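Local atomic coordinates of peptidyl tryptophan dihydroxylase (PDB entry 7CTQ), a protein that uses FAD to dihydroxylate a peptidyl tryptophan, a step essential for biogenesis of the cysteine tryptophylquinone cofactor of quinohemoprotein amine dehydrogenase. Residues 25-39 / 104-116. Numbering follows the deposited sequence.
Sequences RRLGYAVTVVSEWRR and RAGVSVVEGRVRE. With FAD (flavin-adenine dinucleotide), chain C.
V33 and V107 meet through single methyl groups, CG2 of V33 lying 3.6 Å from CG1 of V107. The other branch of V107, CG2, packs alongside CG of R25. On the other face of the sheet, V34 packs CG2 against CB of V110 and CG1 against CG2 of V114, the latter pair 4.1 Å apart.

Strands 31-35 and 108-111 run parallel; the axes of these short segments approach to 4.7 Å and are inclined by 24°. Four bridges, from T32 with S108 to S35 with E111, fix the register. V33 uses both its backbone N and O: N donates to S108 O at 2.7 Å, and O receives V110 N. The S35 N to V110 O bond is weak, but S35 O takes G112 N at 3.0 Å.

Polar side chains close both ends. The R25 chain is bent twice, which brings NE to A105 O at 2.8 Å; the acceptor is in the guanidinium plane and the N-H angle is 174°. NH1 holds Y29 O in the same plane, so two backbone carbonyls fix the group's rotation. At the far end, W37 N donates to E111 OE1 at 2.8 Å, on the anti side of the carboxylate but tilted out of its plane. E36 OE1 lies against the methylenes of R113, whose NE pairs with D128; E36 OE2 instead forms a salt bridge with R39 NH2.

The strand ends converge on the adenine of FAD: V114 N donates to N1A at 3.1 Å, nearly straight at 178°. The pairing, followed by the loop at G112 and R113, is consistent with presenting a main-chain N-H to N1A, as in Rossmann-type FAD sites, while E36 and D128 together probably balance the charges of R39 and R113, whose NH2 groups come close.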
loop_
_atom_site.group_PDB
_atom_site.type_symbol
_atom_site.label_atom_id
_atom_site.label_comp_id
_atom_site.label_asym_id
_atom_site.label_seq_id
_atom_site.Cartn_x
_atom_site.Cartn_y
_atom_site.Cartn_z
ATOM N N ARG A 25 -3.226 -6.129 19.133
ATOM C CA ARG A 25 -4.058 -5.896 20.316
ATOM C C ARG A 25 -5.330 -6.741 20.291
ATOM O O ARG A 25 -5.690 -7.373 21.291
ATOM C CB ARG A 25 -4.416 -4.411 20.409
ATOM C CG ARG A 25 -3.242 -3.526 20.782
ATOM C CD ARG A 25 -2.700 -3.916 22.151
ATOM N NE ARG A 25 -3.614 -3.529 23.223
ATOM C CZ ARG A 25 -3.812 -4.236 24.331
ATOM N NH1 ARG A 25 -3.152 -5.377 24.526
ATOM N NH2 ARG A 25 -4.670 -3.793 25.246
ATOM N N ARG A 26 -6.034 -6.749 19.152
ATOM C CA ARG A 26 -7.267 -7.521 19.046
ATOM C C ARG A 26 -7.021 -9.019 19.154
ATOM O O ARG A 26 -7.938 -9.757 19.537
ATOM C CB ARG A 26 -7.975 -7.201 17.732
ATOM C CG ARG A 26 -8.206 -5.701 17.531
ATOM C CD ARG A 26 -9.461 -5.435 16.716
ATOM N NE ARG A 26 -9.545 -6.335 15.572
ATOM C CZ ARG A 26 -10.627 -6.486 14.816
ATOM N NH1 ARG A 26 -11.732 -5.798 15.085
ATOM N NH2 ARG A 26 -10.596 -7.329 13.789
ATOM N N LEU A 27 -5.818 -9.488 18.818
ATOM C CA LEU A 27 -5.476 -10.885 19.047
ATOM C C LEU A 27 -5.064 -11.151 20.487
ATOM O O LEU A 27 -4.911 -12.317 20.864
ATOM C CB LEU A 27 -4.352 -11.322 18.099
ATOM C CG LEU A 27 -4.756 -11.459 16.628
ATOM C CD1 LEU A 27 -3.590 -11.986 15.783
ATOM C CD2 LEU A 27 -5.995 -12.355 16.500
ATOM N N GLY A 28 -4.877 -10.105 21.284
ATOM C CA GLY A 28 -4.534 -10.239 22.680
ATOM C C GLY A 28 -3.092 -9.933 23.027
ATOM O O GLY A 28 -2.657 -10.278 24.131
ATOM N N TYR A 29 -2.345 -9.298 22.134
ATOM C CA TYR A 29 -0.919 -9.084 22.323
ATOM C C TYR A 29 -0.653 -7.715 22.924
ATOM O O TYR A 29 -1.282 -6.728 22.540
ATOM C CB TYR A 29 -0.168 -9.205 20.998
ATOM C CG TYR A 29 0.008 -10.623 20.543
ATOM C CD1 TYR A 29 0.969 -11.443 21.119
ATOM C CD2 TYR A 29 -0.795 -11.150 19.547
ATOM C CE1 TYR A 29 1.134 -12.747 20.706
ATOM C CE2 TYR A 29 -0.646 -12.454 19.131
ATOM C CZ TYR A 29 0.323 -13.245 19.704
ATOM O OH TYR A 29 0.463 -14.542 19.276
ATOM N N ALA A 30 0.294 -7.668 23.859
ATOM C CA ALA A 30 0.875 -6.401 24.283
ATOM C C ALA A 30 1.797 -5.890 23.183
ATOM O O ALA A 30 2.581 -6.659 22.618
ATOM C CB ALA A 30 1.645 -6.582 25.592
ATOM N N VAL A 31 1.692 -4.600 22.862
ATOM C CA VAL A 31 2.378 -4.026 21.708
ATOM C C VAL A 31 2.938 -2.660 22.071
ATOM O O VAL A 31 2.247 -1.845 22.691
ATOM C CB VAL A 31 1.432 -3.891 20.495
ATOM C CG1 VAL A 31 2.170 -3.303 19.300
ATOM C CG2 VAL A 31 0.785 -5.231 20.150
ATOM N N THR A 32 4.176 -2.400 21.651
ATOM C CA THR A 32 4.813 -1.093 21.772
ATOM C C THR A 32 5.206 -0.596 20.387
ATOM O O THR A 32 5.778 -1.350 19.594
ATOM C CB THR A 32 6.054 -1.163 22.676
ATOM O OG1 THR A 32 5.666 -1.523 24.008
ATOM C CG2 THR A 32 6.787 0.176 22.701
ATOM N N VAL A 33 4.912 0.666 20.098
ATOM C CA VAL A 33 5.269 1.285 18.826
ATOM C C VAL A 33 6.289 2.382 19.089
ATOM O O VAL A 33 6.134 3.174 20.023
ATOM C CB VAL A 33 4.030 1.850 18.101
ATOM C CG1 VAL A 33 4.436 2.655 16.880
ATOM C CG2 VAL A 33 3.090 0.722 17.697
ATOM N N VAL A 34 7.337 2.419 18.269
ATOM C CA VAL A 34 8.341 3.476 18.286
ATOM C C VAL A 34 8.257 4.216 16.963
ATOM O O VAL A 34 8.204 3.581 15.903
ATOM C CB VAL A 34 9.760 2.918 18.493
ATOM C CG1 VAL A 34 10.766 4.055 18.618
ATOM C CG2 VAL A 34 9.801 2.010 19.703
ATOM N N SER A 35 8.262 5.546 17.016
ATOM C CA SER A 35 8.192 6.323 15.784
ATOM C C SER A 35 8.554 7.769 16.077
ATOM O O SER A 35 8.502 8.223 17.223
ATOM C CB SER A 35 6.805 6.247 15.142
ATOM O OG SER A 35 6.643 7.241 14.144
ATOM N N GLU A 36 8.904 8.486 15.014
ATOM C CA GLU A 36 9.303 9.881 15.108
ATOM C C GLU A 36 8.084 10.785 14.958
ATOM O O GLU A 36 7.162 10.491 14.190
ATOM C CB GLU A 36 10.353 10.211 14.046
ATOM C CG GLU A 36 10.693 11.689 13.932
ATOM C CD GLU A 36 12.131 11.925 13.521
ATOM O OE1 GLU A 36 12.974 11.046 13.795
ATOM O OE2 GLU A 36 12.420 12.986 12.929
ATOM N N TRP A 37 8.104 11.902 15.695
ATOM C CA TRP A 37 6.923 12.750 15.857
ATOM C C TRP A 37 6.353 13.201 14.516
ATOM O O TRP A 37 5.165 12.995 14.233
ATOM C CB TRP A 37 7.282 13.961 16.723
ATOM C CG TRP A 37 6.112 14.750 17.250
ATOM C CD1 TRP A 37 4.825 14.733 16.787
ATOM C CD2 TRP A 37 6.128 15.669 18.352
ATOM N NE1 TRP A 37 4.046 15.593 17.523
ATOM C CE2 TRP A 37 4.820 16.175 18.493
ATOM C CE3 TRP A 37 7.124 16.111 19.232
ATOM C CZ2 TRP A 37 4.481 17.102 19.480
ATOM C CZ3 TRP A 37 6.785 17.032 20.210
ATOM C CH2 TRP A 37 5.474 17.517 20.326
ATOM N N ARG A 38 7.176 13.842 13.686
ATOM C CA ARG A 38 6.682 14.491 12.480
ATOM C C ARG A 38 7.724 14.427 11.374
ATOM O O ARG A 38 8.832 13.912 11.552
ATOM C CB ARG A 38 6.301 15.950 12.753
ATOM C CG ARG A 38 5.250 16.129 13.839
ATOM C CD ARG A 38 5.027 17.587 14.223
ATOM N NE ARG A 38 5.216 18.520 13.110
ATOM C CZ ARG A 38 4.477 18.542 12.002
ATOM N NH1 ARG A 38 3.477 17.686 11.848
ATOM N NH2 ARG A 38 4.733 19.427 11.047
ATOM N N ARG A 39 7.340 14.959 10.217
ATOM C CA ARG A 39 8.214 15.160 9.069
ATOM C C ARG A 39 7.670 16.362 8.297
ATOM O O ARG A 39 6.850 17.127 8.816
ATOM C CB ARG A 39 8.307 13.874 8.230
ATOM C CG ARG A 39 9.540 13.762 7.328
ATOM C CD ARG A 39 10.752 14.486 7.909
ATOM N NE ARG A 39 11.290 13.830 9.100
ATOM C CZ ARG A 39 12.275 12.935 9.082
ATOM N NH1 ARG A 39 12.833 12.585 7.929
ATOM N NH2 ARG A 39 12.706 12.389 10.214
ATOM N N ARG A 104 -5.348 4.799 22.670
ATOM C CA ARG A 104 -6.713 4.366 22.953
ATOM C C ARG A 104 -6.832 2.845 22.899
ATOM O O ARG A 104 -7.569 2.242 23.688
ATOM C CB ARG A 104 -7.677 5.022 21.967
ATOM C CG ARG A 104 -9.138 4.975 22.388
ATOM C CD ARG A 104 -9.849 6.298 22.115
ATOM N NE ARG A 104 -9.560 6.817 20.781
ATOM C CZ ARG A 104 -8.786 7.873 20.539
ATOM N NH1 ARG A 104 -8.228 8.534 21.547
ATOM N NH2 ARG A 104 -8.573 8.271 19.290
ATOM N N ALA A 105 -6.103 2.205 21.988
ATOM C CA ALA A 105 -6.165 0.754 21.855
ATOM C C ALA A 105 -5.256 0.028 22.838
ATOM O O ALA A 105 -5.178 -1.206 22.794
ATOM C CB ALA A 105 -5.808 0.342 20.424
ATOM N N GLY A 106 -4.571 0.750 23.716
ATOM C CA GLY A 106 -3.667 0.103 24.645
ATOM C C GLY A 106 -2.294 -0.178 24.082
ATOM O O GLY A 106 -1.693 -1.208 24.411
ATOM N N VAL A 107 -1.777 0.709 23.236
ATOM C CA VAL A 107 -0.458 0.560 22.635
ATOM C C VAL A 107 0.456 1.633 23.210
ATOM O O VAL A 107 0.110 2.821 23.197
ATOM C CB VAL A 107 -0.516 0.662 21.100
ATOM C CG1 VAL A 107 0.892 0.613 20.510
ATOM C CG2 VAL A 107 -1.409 -0.439 20.512
ATOM N N SER A 108 1.621 1.214 23.706
ATOM C CA SER A 108 2.659 2.156 24.107
ATOM C C SER A 108 3.229 2.842 22.873
ATOM O O SER A 108 3.548 2.182 21.881
ATOM C CB SER A 108 3.777 1.438 24.864
ATOM O OG SER A 108 3.273 0.392 25.679
ATOM N N VAL A 109 3.357 4.164 22.928
ATOM C CA VAL A 109 3.893 4.954 21.814
ATOM C C VAL A 109 5.130 5.674 22.333
ATOM O O VAL A 109 5.044 6.768 22.899
ATOM C CB VAL A 109 2.875 5.942 21.242
ATOM C CG1 VAL A 109 3.399 6.562 19.952
ATOM C CG2 VAL A 109 1.558 5.242 20.996
ATOM N N VAL A 110 6.294 5.062 22.129
ATOM C CA VAL A 110 7.577 5.631 22.526
ATOM C C VAL A 110 8.057 6.506 21.374
ATOM O O VAL A 110 8.502 6.001 20.344
ATOM C CB VAL A 110 8.598 4.541 22.860
ATOM C CG1 VAL A 110 9.979 5.142 23.083
ATOM C CG2 VAL A 110 8.137 3.718 24.062
ATOM N N GLU A 111 7.958 7.825 21.539
ATOM C CA GLU A 111 8.490 8.723 20.524
ATOM C C GLU A 111 10.006 8.579 20.466
ATOM O O GLU A 111 10.659 8.249 21.459
ATOM C CB GLU A 111 8.080 10.176 20.804
ATOM C CG GLU A 111 8.083 11.086 19.561
ATOM C CD GLU A 111 9.461 11.603 19.166
ATOM O OE1 GLU A 111 9.554 12.280 18.118
ATOM O OE2 GLU A 111 10.438 11.381 19.913
ATOM N N GLY A 112 10.559 8.781 19.278
ATOM C CA GLY A 112 11.999 8.759 19.080
ATOM C C GLY A 112 12.413 8.189 17.738
ATOM O O GLY A 112 11.765 7.302 17.181
ATOM N N ARG A 113 13.516 8.709 17.203
ATOM C CA ARG A 113 14.093 8.159 15.986
ATOM C C ARG A 113 14.925 6.929 16.322
ATOM O O ARG A 113 15.713 6.941 17.275
ATOM C CB ARG A 113 14.958 9.195 15.268
ATOM C CG ARG A 113 15.797 8.591 14.159
ATOM C CD ARG A 113 15.992 9.550 13.000
ATOM N NE ARG A 113 17.057 10.507 13.273
ATOM C CZ ARG A 113 17.425 11.478 12.444
ATOM N NH1 ARG A 113 18.406 12.303 12.787
ATOM N NH2 ARG A 113 16.814 11.623 11.273
ATOM N N VAL A 114 14.745 5.864 15.545
ATOM C CA VAL A 114 15.533 4.652 15.727
ATOM C C VAL A 114 16.909 4.860 15.115
ATOM O O VAL A 114 17.031 5.271 13.954
ATOM C CB VAL A 114 14.826 3.436 15.103
ATOM C CG1 VAL A 114 15.609 2.162 15.410
ATOM C CG2 VAL A 114 13.396 3.325 15.615
ATOM N N ARG A 115 17.950 4.578 15.902
ATOM C CA ARG A 115 19.329 4.688 15.435
ATOM C C ARG A 115 19.747 3.453 14.654
ATOM O O ARG A 115 20.288 3.556 13.547
ATOM C CB ARG A 115 20.272 4.883 16.625
ATOM C CG ARG A 115 20.635 6.314 16.919
ATOM C CD ARG A 115 22.031 6.453 17.520
ATOM N NE ARG A 115 22.998 5.566 16.879
ATOM C CZ ARG A 115 23.777 4.708 17.531
ATOM N NH1 ARG A 115 23.703 4.614 18.854
ATOM N NH2 ARG A 115 24.630 3.943 16.860
ATOM N N GLU A 116 19.511 2.279 15.226
ATOM C CA GLU A 116 20.066 1.042 14.706
ATOM C C GLU A 116 19.386 -0.125 15.403
ATOM O O GLU A 116 19.043 -0.034 16.585
ATOM C CB GLU A 116 21.583 0.986 14.932
ATOM C CG GLU A 116 22.319 0.016 14.026
ATOM C CD GLU A 116 23.816 0.228 14.056
ATOM O OE1 GLU A 116 24.380 0.290 15.171
ATOM O OE2 GLU A 116 24.423 0.335 12.967
HETATM P PA FAD C . 4.599 5.917 6.458
HETATM O O1A FAD C . 3.246 6.502 6.338
HETATM O O2A FAD C . 5.651 6.659 5.647
HETATM O O5B FAD C . 4.948 5.763 7.973
HETATM C C5B FAD C . 6.309 5.605 8.419
HETATM C C4B FAD C . 6.387 6.234 9.785
HETATM O O4B FAD C . 7.662 5.906 10.385
HETATM C C3B FAD C . 6.270 7.762 9.823
HETATM O O3B FAD C . 5.508 8.168 10.957
HETATM C C2B FAD C . 7.733 8.218 9.894
HETATM O O2B FAD C . 7.905 9.460 10.574
HETATM C C1B FAD C . 8.339 7.094 10.735
HETATM N N9A FAD C . 9.773 6.875 10.607
HETATM C C8A FAD C . 10.560 6.946 9.493
HETATM N N7A FAD C . 11.827 6.681 9.701
HETATM C C5A FAD C . 11.880 6.451 11.064
HETATM C C6A FAD C . 12.942 6.138 11.937
HETATM N N6A FAD C . 14.208 5.996 11.547
HETATM N N1A FAD C . 12.656 5.963 13.254
HETATM C C2A FAD C . 11.390 6.103 13.656
HETATM N N3A FAD C . 10.313 6.400 12.920
HETATM C C4A FAD C . 10.622 6.559 11.629
HETATM N N1 FAD C . -1.046 7.825 -0.595
HETATM C C2 FAD C . -2.346 8.236 -0.686
HETATM O O2 FAD C . -3.265 7.601 -0.166
HETATM N N3 FAD C . -2.652 9.397 -1.365
HETATM C C4 FAD C . -1.751 10.233 -1.992
HETATM O O4 FAD C . -2.142 11.252 -2.557
HETATM C C4X FAD C . -0.373 9.791 -1.894
HETATM N N5 FAD C . 0.547 10.521 -2.466
HETATM C C5X FAD C . 1.864 10.099 -2.375
HETATM C C6 FAD C . 2.859 10.862 -2.987
HETATM C C7 FAD C . 4.194 10.473 -2.937
HETATM C C7M FAD C . 5.242 11.322 -3.606
HETATM C C8 FAD C . 4.545 9.291 -2.265
HETATM C C8M FAD C . 5.981 8.846 -2.184
HETATM C C9 FAD C . 3.557 8.531 -1.649
HETATM C C9A FAD C . 2.224 8.920 -1.705
HETATM N N10 FAD C . 1.202 8.172 -1.085
HETATM C C10 FAD C . -0.116 8.571 -1.175
HETATM C "C1'" FAD C . 1.516 6.910 -0.412
HETATM C "C2'" FAD C . 1.487 6.986 1.106
HETATM O "O2'" FAD C . 2.269 8.078 1.589
HETATM C "C3'" FAD C . 2.039 5.673 1.656
HETATM O "O3'" FAD C . 1.405 4.610 0.953
HETATM C "C4'" FAD C . 1.835 5.440 3.150
HETATM O "O4'" FAD C . 2.087 6.631 3.901
HETATM C "C5'" FAD C . 2.714 4.315 3.642
HETATM O "O5'" FAD C . 2.345 4.004 4.994
HETATM P P FAD C . 3.380 3.402 5.990
HETATM O O1P FAD C . 3.858 2.072 5.388
HETATM O O2P FAD C . 2.817 3.350 7.368
HETATM O O3P FAD C . 4.592 4.424 5.918
#